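PDB 6T2N: glycoside hydrolase family 16 protein from Akkermansia muciniphila, which probably acts as an endo-beta-galactosidase that cuts inside the O-glycan chains of mucin and so starts their breakdown. Local coordinates for residues Lys71-Val76 against Gln84-Arg89; Glu103-Lys108 against Pro129-Ser134; Gly133-Ile138 against Leu269-Ala274; Glu149-Val154 against Phe224-Met229; Ile164-Lys169 against Ile180-Asn185. All coordinates share one frame; numbering follows the deposited sequence.

Contact 1: Lys71-Val76 against Gln84-Arg89; sequences KPELGV and QTYTGR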
# COMPACT_ATOMS: atom_id res chain seq x y z
N LYS A 71 -5.60 11.42 -1.47
CA LYS A 71 -4.74 12.61 -1.32
C LYS A 71 -3.35 12.20 -1.74
O LYS A 71 -3.00 11.04 -1.63
CB LYS A 71 -4.85 13.23 0.06
CG LYS A 71 -6.20 13.88 0.27
CD LYS A 71 -6.27 14.66 1.56
CE LYS A 71 -7.68 15.07 1.93
NZ LYS A 71 -8.17 16.19 1.10
N PRO A 72 -2.61 13.13 -2.37
CA PRO A 72 -1.25 12.87 -2.81
C PRO A 72 -0.39 12.88 -1.54
O PRO A 72 -0.61 13.71 -0.69
CB PRO A 72 -0.93 14.08 -3.73
CG PRO A 72 -1.74 15.19 -3.14
CD PRO A 72 -3.02 14.51 -2.72
N GLU A 73 0.56 11.97 -1.45
CA GLU A 73 1.66 12.17 -0.50
C GLU A 73 2.56 13.18 -1.18
O GLU A 73 2.63 13.09 -2.40
CB GLU A 73 2.42 10.86 -0.23
CG GLU A 73 1.60 9.73 0.36
CD GLU A 73 2.51 8.73 1.06
OE1 GLU A 73 3.35 8.17 0.34
OE2 GLU A 73 2.41 8.57 2.31
N LEU A 74 3.22 14.05 -0.42
CA LEU A 74 4.08 15.15 -0.95
C LEU A 74 5.49 15.10 -0.35
O LEU A 74 5.68 15.23 0.89
CB LEU A 74 3.37 16.47 -0.67
CG LEU A 74 1.95 16.56 -1.24
CD1 LEU A 74 1.24 17.86 -0.85
CD2 LEU A 74 1.97 16.40 -2.75
N GLY A 75 6.48 14.91 -1.20
CA GLY A 75 7.89 15.06 -0.83
C GLY A 75 8.56 13.74 -0.57
O GLY A 75 8.03 12.70 -0.94
N VAL A 76 9.73 13.77 0.03
CA VAL A 76 10.43 12.52 0.42
C VAL A 76 9.82 12.03 1.72
O VAL A 76 9.87 12.76 2.67
CB VAL A 76 11.93 12.79 0.52
CG1 VAL A 76 12.64 11.55 1.04
CG2 VAL A 76 12.49 13.30 -0.83
N GLN A 84 13.36 8.87 -5.31
CA GLN A 84 12.25 9.72 -5.81
C GLN A 84 11.72 10.66 -4.72
O GLN A 84 11.85 10.32 -3.53
CB GLN A 84 11.10 8.86 -6.34
CG GLN A 84 10.05 8.55 -5.28
CD GLN A 84 10.48 7.48 -4.30
OE1 GLN A 84 11.53 6.84 -4.43
NE2 GLN A 84 9.62 7.26 -3.31
N THR A 85 11.13 11.79 -5.17
CA THR A 85 10.23 12.71 -4.40
C THR A 85 8.83 12.64 -5.00
O THR A 85 8.70 12.35 -6.19
CB THR A 85 10.79 14.14 -4.35
OG1 THR A 85 10.04 14.85 -3.38
CG2 THR A 85 10.68 14.86 -5.66
N TYR A 86 7.80 12.85 -4.18
CA TYR A 86 6.38 12.53 -4.50
C TYR A 86 5.60 13.81 -4.80
O TYR A 86 5.69 14.75 -3.99
CB TYR A 86 5.76 11.78 -3.30
CG TYR A 86 6.02 10.30 -3.21
CD1 TYR A 86 6.02 9.49 -4.33
CD2 TYR A 86 6.12 9.68 -1.98
CE1 TYR A 86 6.22 8.13 -4.24
CE2 TYR A 86 6.34 8.33 -1.87
CZ TYR A 86 6.40 7.55 -3.00
OH TYR A 86 6.61 6.20 -2.89
N THR A 87 4.80 13.88 -5.87
CA THR A 87 4.08 15.16 -6.19
C THR A 87 2.64 14.94 -6.63
O THR A 87 2.36 13.89 -7.19
CB THR A 87 4.74 16.01 -7.28
OG1 THR A 87 4.17 15.54 -8.51
CG2 THR A 87 6.26 15.97 -7.27
N GLY A 88 1.80 15.95 -6.42
CA GLY A 88 0.35 15.85 -6.64
C GLY A 88 -0.00 16.27 -8.05
O GLY A 88 -1.20 16.21 -8.37
N ARG A 89 1.04 16.70 -8.79
CA ARG A 89 1.11 17.20 -10.19
C ARG A 89 0.60 16.14 -11.14
O ARG A 89 0.93 14.98 -11.00
CB ARG A 89 2.57 17.45 -10.60
CG ARG A 89 3.28 18.59 -9.87
CD ARG A 89 4.72 18.73 -10.29
NE ARG A 89 5.39 17.45 -10.40
CZ ARG A 89 6.30 17.09 -11.32
NH1 ARG A 89 6.67 17.92 -12.28
NH2 ARG A 89 6.83 15.88 -11.28
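The ring of Tyr86 and the carboxylate of Glu73 run side by side in the same direction, their planes turned 42° apart. Glu73 OE1 comes to 3.7 Å from Tyr86 CE2 at a slant, and the carbonyl oxygen of Gly75 also stands obliquely to the ring. Glu73 CG lies beside its own backbone N (chi1 -60°) and the chain is extended beyond it, which carries the oxygens along the ring; they are held beyond the pair by Ser134 OG and a salt bridge to Arg78. Tyr86 OH reaches Asn272 through a weak hydrogen bond. The second flat group, the guanidinium of Arg89, takes Thr87 OG1 at its edge, in plane, with NE donating over 3.0 Å. Thr87 OG1 also bonds Asn92.

These two segments are short strands and turns at one margin of the glycoside hydrolase family 16 beta-sandwich, and both pair with strand 127-136 of the same sheet. Between them run two backbone bonds of unequal quality. Gly75 N donates to a lone pair of Tyr86 O, in the carbonyl plane, at 2.9 Å; the return bond from Tyr86 N to Gly75 O is longer, 3.3 Å, and arrives well above the carbonyl plane. Glycine suits position 75 because its positive phi would press a CB against the preceding carbonyl. Gly88 also suits its place, since a CB there would probably point into the Pro72 ring; its CA lies 3.6 Å from Pro72 CB. Leu74 CD2 comes up beside Gly88 N at 3.7 Å.

Contact 2: Glu103-Lys108 against Pro129-Ser134; sequences ETHFEK and PYTSGS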
# COMPACT_ATOMS: atom_id res chain seq x y z
N GLU A 103 2.87 7.92 -12.29
CA GLU A 103 3.85 7.98 -13.40
C GLU A 103 5.19 8.70 -13.01
O GLU A 103 5.19 9.71 -12.38
CB GLU A 103 3.33 8.79 -14.57
CG GLU A 103 4.39 8.80 -15.65
CD GLU A 103 3.91 9.28 -16.97
OE1 GLU A 103 3.32 10.32 -16.90
OE2 GLU A 103 4.12 8.56 -18.00
N THR A 104 6.25 7.86 -13.17
CA THR A 104 7.57 8.00 -12.50
C THR A 104 8.48 8.52 -13.58
O THR A 104 8.50 7.91 -14.68
CB THR A 104 8.05 6.71 -11.82
OG1 THR A 104 7.08 6.26 -10.84
CG2 THR A 104 9.39 6.92 -11.17
N HIS A 105 9.06 9.67 -13.31
CA HIS A 105 9.85 10.46 -14.29
C HIS A 105 11.22 10.70 -13.69
O HIS A 105 11.26 11.27 -12.59
CB HIS A 105 9.24 11.85 -14.55
CG HIS A 105 7.91 11.84 -15.19
ND1 HIS A 105 7.77 11.75 -16.53
CD2 HIS A 105 6.66 11.91 -14.66
CE1 HIS A 105 6.48 11.76 -16.82
NE2 HIS A 105 5.78 11.87 -15.70
N PHE A 106 12.27 10.31 -14.40
CA PHE A 106 13.65 10.80 -14.14
C PHE A 106 13.63 12.32 -14.32
O PHE A 106 13.51 12.77 -15.43
CB PHE A 106 14.62 10.11 -15.09
CG PHE A 106 16.00 10.68 -14.98
CD1 PHE A 106 16.83 10.29 -13.95
CD2 PHE A 106 16.44 11.65 -15.88
CE1 PHE A 106 18.10 10.84 -13.84
CE2 PHE A 106 17.70 12.20 -15.75
CZ PHE A 106 18.53 11.80 -14.73
N GLU A 107 13.69 13.10 -13.23
CA GLU A 107 13.48 14.56 -13.26
C GLU A 107 13.90 15.14 -11.90
O GLU A 107 13.25 14.87 -10.87
CB GLU A 107 12.03 14.87 -13.63
CG GLU A 107 11.53 16.13 -12.96
CD GLU A 107 10.05 16.40 -13.13
OE1 GLU A 107 9.24 15.44 -13.09
OE2 GLU A 107 9.69 17.57 -13.24
N LYS A 108 14.98 15.90 -11.86
CA LYS A 108 15.49 16.48 -10.60
C LYS A 108 14.45 17.48 -10.11
O LYS A 108 14.04 18.33 -10.91
CB LYS A 108 16.83 17.15 -10.84
CG LYS A 108 17.45 17.83 -9.63
CD LYS A 108 18.83 18.32 -9.96
CE LYS A 108 19.42 19.19 -8.88
NZ LYS A 108 20.64 19.87 -9.38
N PRO A 129 16.60 13.04 -7.77
CA PRO A 129 16.38 12.78 -9.20
C PRO A 129 14.98 12.16 -9.13
O PRO A 129 14.57 11.88 -8.00
CB PRO A 129 17.53 11.83 -9.57
CG PRO A 129 17.85 11.10 -8.29
CD PRO A 129 17.52 12.06 -7.17
N TYR A 130 14.29 11.82 -10.19
CA TYR A 130 13.03 10.95 -9.99
C TYR A 130 11.88 11.48 -9.07
O TYR A 130 11.98 11.66 -7.88
CB TYR A 130 13.21 9.54 -9.37
CG TYR A 130 14.00 8.60 -10.26
CD1 TYR A 130 13.46 8.07 -11.46
CD2 TYR A 130 15.35 8.47 -10.05
CE1 TYR A 130 14.24 7.36 -12.39
CE2 TYR A 130 16.15 7.78 -10.97
CZ TYR A 130 15.60 7.22 -12.15
OH TYR A 130 16.46 6.55 -12.96
N THR A 131 10.76 11.81 -9.80
CA THR A 131 9.44 12.21 -9.25
C THR A 131 8.56 11.00 -9.47
O THR A 131 8.85 10.22 -10.39
CB THR A 131 8.95 13.49 -9.95
OG1 THR A 131 8.98 13.25 -11.35
CG2 THR A 131 9.84 14.68 -9.70
N SER A 132 7.59 10.79 -8.62
CA SER A 132 6.57 9.75 -8.87
C SER A 132 5.32 10.19 -8.13
O SER A 132 5.36 11.32 -7.55
CB SER A 132 7.10 8.37 -8.46
OG SER A 132 6.21 7.33 -8.88
N GLY A 133 4.31 9.31 -8.08
CA GLY A 133 3.05 9.54 -7.33
C GLY A 133 2.75 8.52 -6.23
O GLY A 133 3.09 7.34 -6.37
N SER A 134 2.07 8.98 -5.20
CA SER A 134 1.59 8.20 -4.05
C SER A 134 0.29 8.85 -3.61
O SER A 134 0.28 10.12 -3.43
CB SER A 134 2.62 8.15 -2.91
OG SER A 134 2.16 7.33 -1.84
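Thr131 OG1 donates to Glu107 OE1 over 2.8 Å, meeting the carboxylate on its anti side and 34° out of its plane. Beside this bond an antiparallel hydrogen-bonded pair joins His105 and Thr131: His105 N gives to Thr131 O at 3.0 Å and Thr131 N to His105 O at 2.9 Å. This single bridge ties the residue just after strand 99-104, from one sheet of the beta-sandwich, to strand 127-136 of the other. Further along, Phe106 and Tyr130 form a T-shaped (edge-to-face) stack with planes at 75°. Phe106 CD1 points over the Tyr130 face, 3.8 Å from CZ.

The next shell fixes these groups. Lys91 and Arg89 both form salt bridges to Glu107 OE1, so a glutamate suits a place where two cations and a hydroxyl converge. Asn92 ND2 also bonds Thr131 OG1. Tyr130 is anchored by its hydroxyl to Pro284 O and packs edge-to-face with Tyr290. Ser132 OG bonds Ser273 O; its 2.4 Å approach to Thr104 OG1 is too short to be taken literally. With chi1 at 54°, Thr131 turns OG1 in over its own backbone, which leaves CG2 3.5 Å from Glu107 OE1.

Contact 3: Gly133-Ile138 against Leu269-Ala274; sequences GSVTTI and LILNSA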
# COMPACT_ATOMS: atom_id res chain seq x y z
N GLY A 133 4.31 9.31 -8.08
CA GLY A 133 3.05 9.54 -7.33
C GLY A 133 2.75 8.52 -6.23
O GLY A 133 3.09 7.34 -6.37
N SER A 134 2.07 8.98 -5.20
CA SER A 134 1.59 8.20 -4.05
C SER A 134 0.29 8.85 -3.61
O SER A 134 0.28 10.12 -3.43
CB SER A 134 2.62 8.15 -2.91
OG SER A 134 2.16 7.33 -1.84
N VAL A 135 -0.76 8.03 -3.48
CA VAL A 135 -2.07 8.44 -2.89
C VAL A 135 -2.28 7.67 -1.59
O VAL A 135 -1.89 6.49 -1.52
CB VAL A 135 -3.25 8.22 -3.86
CG1 VAL A 135 -3.25 9.24 -4.97
CG2 VAL A 135 -3.28 6.80 -4.42
N THR A 136 -2.95 8.30 -0.64
CA THR A 136 -3.17 7.73 0.70
C THR A 136 -4.61 8.02 1.08
O THR A 136 -5.11 9.14 0.76
CB THR A 136 -2.16 8.33 1.68
OG1 THR A 136 -2.47 7.90 3.00
CG2 THR A 136 -2.14 9.85 1.59
N THR A 137 -5.25 7.07 1.75
CA THR A 137 -6.61 7.28 2.28
C THR A 137 -6.50 7.80 3.72
O THR A 137 -7.54 7.96 4.34
CB THR A 137 -7.47 6.02 2.08
OG1 THR A 137 -7.14 5.02 3.06
CG2 THR A 137 -7.32 5.48 0.67
N ILE A 138 -5.29 8.09 4.20
CA ILE A 138 -5.04 8.29 5.67
C ILE A 138 -6.19 9.14 6.18
O ILE A 138 -6.77 8.75 7.21
CB ILE A 138 -3.65 8.89 6.00
CG1 ILE A 138 -3.31 8.75 7.50
CG2 ILE A 138 -3.53 10.32 5.52
CD1 ILE A 138 -1.96 9.32 7.92
N LEU A 269 -5.05 3.05 3.34
CA LEU A 269 -4.55 2.46 2.08
C LEU A 269 -3.61 3.43 1.37
O LEU A 269 -3.87 4.65 1.36
CB LEU A 269 -5.70 2.08 1.16
CG LEU A 269 -5.25 1.56 -0.21
CD1 LEU A 269 -4.38 0.32 -0.11
CD2 LEU A 269 -6.46 1.29 -1.13
N ILE A 270 -2.55 2.86 0.79
CA ILE A 270 -1.55 3.58 -0.03
C ILE A 270 -1.34 2.85 -1.34
O ILE A 270 -1.09 1.61 -1.29
CB ILE A 270 -0.21 3.65 0.68
CG1 ILE A 270 -0.33 4.40 1.99
CG2 ILE A 270 0.77 4.29 -0.25
CD1 ILE A 270 1.03 4.67 2.61
N LEU A 271 -1.38 3.64 -2.43
CA LEU A 271 -1.01 3.22 -3.81
C LEU A 271 0.16 4.10 -4.24
O LEU A 271 0.02 5.32 -4.20
CB LEU A 271 -2.24 3.40 -4.70
CG LEU A 271 -3.53 2.79 -4.16
CD1 LEU A 271 -4.68 3.06 -5.10
CD2 LEU A 271 -3.40 1.31 -3.99
N ASN A 272 1.30 3.53 -4.58
CA ASN A 272 2.52 4.34 -4.84
C ASN A 272 3.49 3.55 -5.74
O ASN A 272 3.40 2.29 -5.80
CB ASN A 272 3.14 4.81 -3.52
CG ASN A 272 3.91 3.69 -2.88
OD1 ASN A 272 3.33 2.82 -2.27
ND2 ASN A 272 5.20 3.59 -3.14
N SER A 273 4.34 4.28 -6.48
CA SER A 273 5.59 3.77 -7.09
C SER A 273 6.75 4.51 -6.44
O SER A 273 6.87 5.75 -6.63
CB SER A 273 5.61 3.93 -8.55
OG SER A 273 4.65 3.10 -9.16
N ALA A 274 7.56 3.80 -5.68
CA ALA A 274 8.87 4.31 -5.25
C ALA A 274 9.91 3.97 -6.31
O ALA A 274 9.55 3.31 -7.28
CB ALA A 274 9.25 3.73 -3.92
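Thr137 and Leu269 grip each other twice: Leu269 N points almost straight at Thr137 OG1 (2.9 Å, 176° at the hydrogen), and Thr137 N gives to Leu269 O at 2.8 Å. The hydroxyl can do this because it lies between the backbone N and the carbonyl carbon (chi1 77°), and it also bonds Lys141 O. Here strand 134-136 of the family 16 beta-sandwich runs antiparallel to strand 269-274, their axes 173° apart, and the threonine extends the pairing one step past the strand end by lending a side-chain oxygen where a backbone carbonyl would otherwise serve. Replacing Thr137 with a valine would probably leave Leu269 N and Lys141 O without their hydroxyl partner and loosen this end of the strand pair.

Inward along the strands, Val135 and Leu271 form the central hydrogen-bonded pair, Val135 N to Leu271 O at 2.9 Å and Leu271 N to Val135 O at 3.0 Å. A weak bond from Ser273 N to Gly133 O follows at the far end.

On the face of Val135 and Leu271, CG2 of the valine meets CB of the leucine at 3.6 Å, and Trp70 covers both residues; Val299 of the opposing sheet also packs on Leu271, so branched apolar residues suit this interior. The other face carries Ser134, Thr136, Ile270 and Asn272. CB of Ser134 and CB of Asn272 are 3.4 Å apart, while Asn272 turns its amide away and receives Trp165 NE1 on OD1. Where the strand ends, Thr136 OG1 closes an ST turn by accepting from Ile138 N at 3.1 Å.

Contact 4: Glu149-Val154 against Phe224-Met229; sequences EVRAKV and FHTYVM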
# COMPACT_ATOMS: atom_id res chain seq x y z
N GLU A 149 -10.37 -5.31 -2.92
CA GLU A 149 -10.01 -5.78 -4.27
C GLU A 149 -9.29 -4.62 -4.94
O GLU A 149 -9.88 -3.52 -4.98
CB GLU A 149 -11.25 -6.13 -5.09
CG GLU A 149 -12.05 -7.29 -4.55
CD GLU A 149 -13.15 -7.74 -5.48
OE1 GLU A 149 -13.29 -7.12 -6.58
OE2 GLU A 149 -13.85 -8.74 -5.13
N VAL A 150 -8.08 -4.86 -5.43
CA VAL A 150 -7.32 -3.81 -6.16
C VAL A 150 -6.76 -4.45 -7.43
O VAL A 150 -5.93 -5.38 -7.34
CB VAL A 150 -6.22 -3.14 -5.31
CG1 VAL A 150 -5.44 -2.13 -6.15
CG2 VAL A 150 -6.82 -2.46 -4.07
N ARG A 151 -7.23 -3.93 -8.56
CA ARG A 151 -6.82 -4.40 -9.91
C ARG A 151 -5.84 -3.42 -10.52
O ARG A 151 -6.21 -2.22 -10.59
CB ARG A 151 -8.01 -4.57 -10.84
CG ARG A 151 -7.57 -5.33 -12.09
CD ARG A 151 -8.45 -6.51 -12.45
NE ARG A 151 -8.03 -7.09 -13.72
CZ ARG A 151 -8.17 -6.46 -14.89
NH1 ARG A 151 -8.68 -5.23 -14.95
NH2 ARG A 151 -7.78 -7.04 -16.00
N ALA A 152 -4.65 -3.92 -10.93
CA ALA A 152 -3.49 -3.07 -11.31
C ALA A 152 -2.51 -3.78 -12.26
O ALA A 152 -2.12 -4.97 -12.04
CB ALA A 152 -2.79 -2.60 -10.06
N LYS A 153 -2.05 -3.02 -13.26
CA LYS A 153 -0.90 -3.39 -14.12
C LYS A 153 0.34 -2.68 -13.58
O LYS A 153 0.23 -1.52 -13.19
CB LYS A 153 -1.12 -2.94 -15.56
CG LYS A 153 -0.35 -3.80 -16.54
CD LYS A 153 -0.65 -3.55 -18.01
CE LYS A 153 0.57 -2.93 -18.66
NZ LYS A 153 0.36 -2.72 -20.11
N VAL A 154 1.48 -3.37 -13.51
CA VAL A 154 2.69 -2.80 -12.85
C VAL A 154 3.70 -2.47 -13.93
O VAL A 154 3.78 -3.14 -14.97
CB VAL A 154 3.34 -3.68 -11.76
CG1 VAL A 154 2.46 -3.80 -10.52
CG2 VAL A 154 3.81 -5.05 -12.24
N PHE A 224 -3.05 -6.86 -16.35
CA PHE A 224 -3.66 -6.46 -15.07
C PHE A 224 -3.91 -7.72 -14.24
O PHE A 224 -4.31 -8.78 -14.78
CB PHE A 224 -4.99 -5.74 -15.34
CG PHE A 224 -4.94 -4.26 -15.67
CD1 PHE A 224 -4.72 -3.83 -16.97
CD2 PHE A 224 -5.16 -3.31 -14.69
CE1 PHE A 224 -4.69 -2.48 -17.27
CE2 PHE A 224 -5.12 -1.96 -14.98
CZ PHE A 224 -4.90 -1.54 -16.28
N HIS A 225 -3.71 -7.61 -12.94
CA HIS A 225 -3.99 -8.66 -11.95
C HIS A 225 -4.72 -8.04 -10.77
O HIS A 225 -4.38 -6.91 -10.40
CB HIS A 225 -2.69 -9.28 -11.55
CG HIS A 225 -2.04 -10.00 -12.66
ND1 HIS A 225 -1.01 -9.45 -13.37
CD2 HIS A 225 -2.25 -11.23 -13.16
CE1 HIS A 225 -0.60 -10.31 -14.28
NE2 HIS A 225 -1.34 -11.42 -14.16
N THR A 226 -5.69 -8.76 -10.22
CA THR A 226 -6.47 -8.35 -9.02
C THR A 226 -5.76 -8.83 -7.76
O THR A 226 -5.40 -10.04 -7.66
CB THR A 226 -7.87 -8.92 -9.05
OG1 THR A 226 -8.38 -8.84 -10.39
CG2 THR A 226 -8.74 -8.18 -8.07
N TYR A 227 -5.51 -7.89 -6.85
CA TYR A 227 -4.83 -8.12 -5.55
C TYR A 227 -5.95 -8.05 -4.51
O TYR A 227 -6.70 -7.11 -4.53
CB TYR A 227 -3.68 -7.12 -5.39
CG TYR A 227 -2.59 -7.24 -6.42
CD1 TYR A 227 -1.60 -8.20 -6.33
CD2 TYR A 227 -2.56 -6.41 -7.53
CE1 TYR A 227 -0.60 -8.34 -7.29
CE2 TYR A 227 -1.58 -6.54 -8.51
CZ TYR A 227 -0.58 -7.50 -8.40
OH TYR A 227 0.38 -7.61 -9.37
N VAL A 228 -6.11 -9.08 -3.71
CA VAL A 228 -7.30 -9.26 -2.83
C VAL A 228 -6.91 -9.59 -1.38
O VAL A 228 -6.17 -10.61 -1.10
CB VAL A 228 -8.19 -10.38 -3.36
CG1 VAL A 228 -9.55 -10.36 -2.68
CG2 VAL A 228 -8.28 -10.35 -4.90
N MET A 229 -7.42 -8.79 -0.46
CA MET A 229 -7.25 -9.04 0.97
C MET A 229 -8.63 -9.35 1.57
O MET A 229 -9.46 -8.45 1.62
CB MET A 229 -6.65 -7.80 1.63
CG MET A 229 -6.65 -7.93 3.12
SD MET A 229 -6.12 -6.49 4.05
CE MET A 229 -7.56 -5.45 3.84
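From CB the Arg151 chain sets out with CG anti to the backbone N (chi1 -168°), directed across the neighbouring strand toward Thr226 and Phe224. CG passes 3.9 Å from His225 O. A bend at chi2 (130°) swings CD to 3.1 Å from Thr226 OG1, and NE follows, 3.7 Å from Phe224 CB. The guanidinium then lies with one face under that CB, which is 3.3 Å from CZ and offset toward the rim near NH2; Thr226 OG1 stands at its edge, in plane. NH1 finishes toward Asp297, a calcium ligand, in a long and weak ion pair.

Strands 149-153 and 225-229 are antiparallel neighbours in one sheet of the beta-sandwich, bonded through Val150 with Tyr227 and Ala152 with His225. The bond from Val150 N to Tyr227 O measures 2.8 Å. Val150, Ala152 and Tyr227 lie on the face opposite Arg151, and Ile164 of the other sheet packs on both Val150 and Tyr227, which suits the apolar Val150 and Ala152 and the ring of Tyr227 to this side. At the strand end Lys153 CB sits over the centre of the Phe224 ring in a CH-pi contact, 3.8 Å from the centroid and only 5° off the normal.

Contact 5: Ile164-Lys169 against Ile180-Asn185; sequences IWLLGK and IDMLEN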
# COMPACT_ATOMS: atom_id res chain seq x y z
N ILE A 164 0.95 -1.82 -3.38
CA ILE A 164 -0.39 -1.66 -2.76
C ILE A 164 -0.24 -2.07 -1.30
O ILE A 164 0.09 -3.22 -1.05
CB ILE A 164 -1.38 -2.55 -3.51
CG1 ILE A 164 -1.37 -2.17 -4.99
CG2 ILE A 164 -2.77 -2.56 -2.90
CD1 ILE A 164 -1.85 -3.29 -5.87
N TRP A 165 -0.49 -1.16 -0.36
CA TRP A 165 -0.28 -1.48 1.06
C TRP A 165 -1.05 -0.56 2.01
O TRP A 165 -1.50 0.49 1.60
CB TRP A 165 1.21 -1.52 1.30
CG TRP A 165 1.87 -0.22 1.05
CD1 TRP A 165 1.97 0.41 -0.15
CD2 TRP A 165 2.54 0.61 2.00
NE1 TRP A 165 2.63 1.59 0.02
CE2 TRP A 165 3.00 1.73 1.32
CE3 TRP A 165 2.77 0.53 3.37
CZ2 TRP A 165 3.68 2.76 1.94
CZ3 TRP A 165 3.47 1.54 3.99
CH2 TRP A 165 3.92 2.64 3.28
N LEU A 166 -1.29 -1.08 3.22
CA LEU A 166 -2.09 -0.45 4.31
C LEU A 166 -1.27 -0.45 5.61
O LEU A 166 -0.53 -1.39 5.85
CB LEU A 166 -3.37 -1.26 4.50
CG LEU A 166 -4.20 -1.50 3.24
CD1 LEU A 166 -3.89 -2.84 2.57
CD2 LEU A 166 -5.68 -1.40 3.55
N LEU A 167 -1.40 0.65 6.36
CA LEU A 167 -0.80 0.93 7.69
C LEU A 167 -1.95 1.12 8.68
O LEU A 167 -2.93 1.81 8.29
CB LEU A 167 -0.01 2.24 7.63
CG LEU A 167 1.37 2.20 6.96
CD1 LEU A 167 1.87 3.61 6.60
CD2 LEU A 167 2.37 1.46 7.84
N GLY A 168 -1.81 0.55 9.90
CA GLY A 168 -2.83 0.53 10.99
C GLY A 168 -2.73 1.86 11.81
O GLY A 168 -1.60 2.40 12.11
N LYS A 169 -3.92 2.47 12.02
CA LYS A 169 -4.01 3.76 12.76
C LYS A 169 -4.57 3.35 14.11
O LYS A 169 -5.66 2.77 14.14
CB LYS A 169 -4.83 4.85 12.06
CG LYS A 169 -4.76 6.24 12.72
CD LYS A 169 -5.84 7.20 12.28
CE LYS A 169 -5.82 7.38 10.77
NZ LYS A 169 -7.17 7.27 10.17
N ILE A 180 0.16 -4.12 6.18
CA ILE A 180 -0.36 -5.17 5.24
C ILE A 180 0.03 -4.74 3.83
O ILE A 180 -0.54 -3.78 3.33
CB ILE A 180 -1.88 -5.29 5.40
CG1 ILE A 180 -2.28 -5.43 6.86
CG2 ILE A 180 -2.45 -6.41 4.54
CD1 ILE A 180 -3.73 -5.14 7.07
N ASP A 181 1.01 -5.43 3.26
CA ASP A 181 1.58 -5.25 1.91
C ASP A 181 0.88 -6.21 0.94
O ASP A 181 1.36 -7.38 0.84
CB ASP A 181 3.07 -5.56 2.00
CG ASP A 181 3.82 -4.69 3.03
OD1 ASP A 181 3.20 -3.72 3.50
OD2 ASP A 181 5.04 -4.95 3.24
N MET A 182 -0.21 -5.78 0.28
CA MET A 182 -0.92 -6.70 -0.67
C MET A 182 0.02 -6.97 -1.86
O MET A 182 0.18 -8.18 -2.26
CB MET A 182 -2.30 -6.17 -1.11
CG MET A 182 -3.16 -5.67 0.03
SD MET A 182 -4.80 -4.95 -0.42
CE MET A 182 -5.28 -5.97 -1.84
N LEU A 183 0.71 -5.92 -2.35
CA LEU A 183 1.71 -6.05 -3.44
C LEU A 183 2.97 -5.24 -3.14
O LEU A 183 2.84 -4.03 -2.86
CB LEU A 183 1.11 -5.58 -4.76
CG LEU A 183 2.12 -5.25 -5.86
CD1 LEU A 183 2.82 -6.51 -6.35
CD2 LEU A 183 1.45 -4.52 -7.00
N GLU A 184 4.11 -5.89 -3.32
CA GLU A 184 5.41 -5.24 -3.57
C GLU A 184 6.16 -6.06 -4.61
O GLU A 184 6.10 -7.31 -4.54
CB GLU A 184 6.17 -5.16 -2.26
CG GLU A 184 5.61 -4.12 -1.32
CD GLU A 184 6.31 -4.19 0.01
OE1 GLU A 184 6.35 -5.32 0.64
OE2 GLU A 184 6.86 -3.17 0.37
N ASN A 185 6.80 -5.38 -5.56
CA ASN A 185 7.48 -6.01 -6.72
C ASN A 185 8.83 -5.34 -6.79
O ASN A 185 8.80 -4.15 -6.51
CB ASN A 185 6.64 -5.78 -7.98
CG ASN A 185 7.26 -6.32 -9.25
OD1 ASN A 185 7.46 -7.53 -9.41
ND2 ASN A 185 7.57 -5.41 -10.16
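Ile164 and Leu166 pair antiparallel with Leu183 and Ile180, and the register slips by one residue where Met182 and Leu183 both face Ile164, a classic beta bulge. Leu183 N donates to a lone pair of Ile164 O at 3.1 Å, nearly straight at 176°, and Leu166 N reaches Ile180 O at 2.8 Å.

The branches of Ile164 divide between the two bulge residues. CD1 meets Leu183 CD2 at 3.7 Å, while CG2 lies 4.0 Å from Met182 SD. The sulfur also touches Leu166 CD1, at 3.8 Å, so the flexible methionine fills the space between two branched neighbours on the face turned to the opposing sheet, where Tyr227 and Met229 pack on this group. Cutting Ile164 back to an alanine is likely to open a gap beside Leu183 CD2 and leave the Met182 sulfur without one of its neighbours.

The opposite face carries Trp165 and Asp181. A chi1 of 62° sets Trp165 CG over the backbone and carries the indole away from strand 179-181, its NE1 bonding Asn272 OD1; CB remains 3.7 Å from Asp181 OD1. Asp181 OD2 bonds His198 NE2. Glu179, Asp181 and Glu184 match the ExDxxE signature of bulge-type family 16 enzymes, whose glutamates serve as nucleophile and acid/base; the extra bulge residue is consistent with both carboxylates reaching one cleft here while the apolar neighbours stay buried.

Overall arrangement
Contacts 1, 3 and 5 lie in one sheet of the family 16 sandwich, while contact 2 joins its strand 127-136 to the end of strand 99-104 of the opposing sheet. Contacts 2 and 3 share Gly133 and Ser134, and both strands of contact 1 lie against strand 127-136; contacts 1 and 2 have centres about 9 Å apart. Strand 267-275 then passes contact 3 on to contact 5, centres about 10 Å apart. Contact 4 belongs to the opposing sheet, its centre about 12 Å from that of contact 5, with Tyr227 and Met229 meeting Ile164, Met182 and Ile180 in the shared core. The Phe224 side chain is about 7 Å from the calcium, the Ile164 side chain, beneath the probable catalytic motif, about 13 Å.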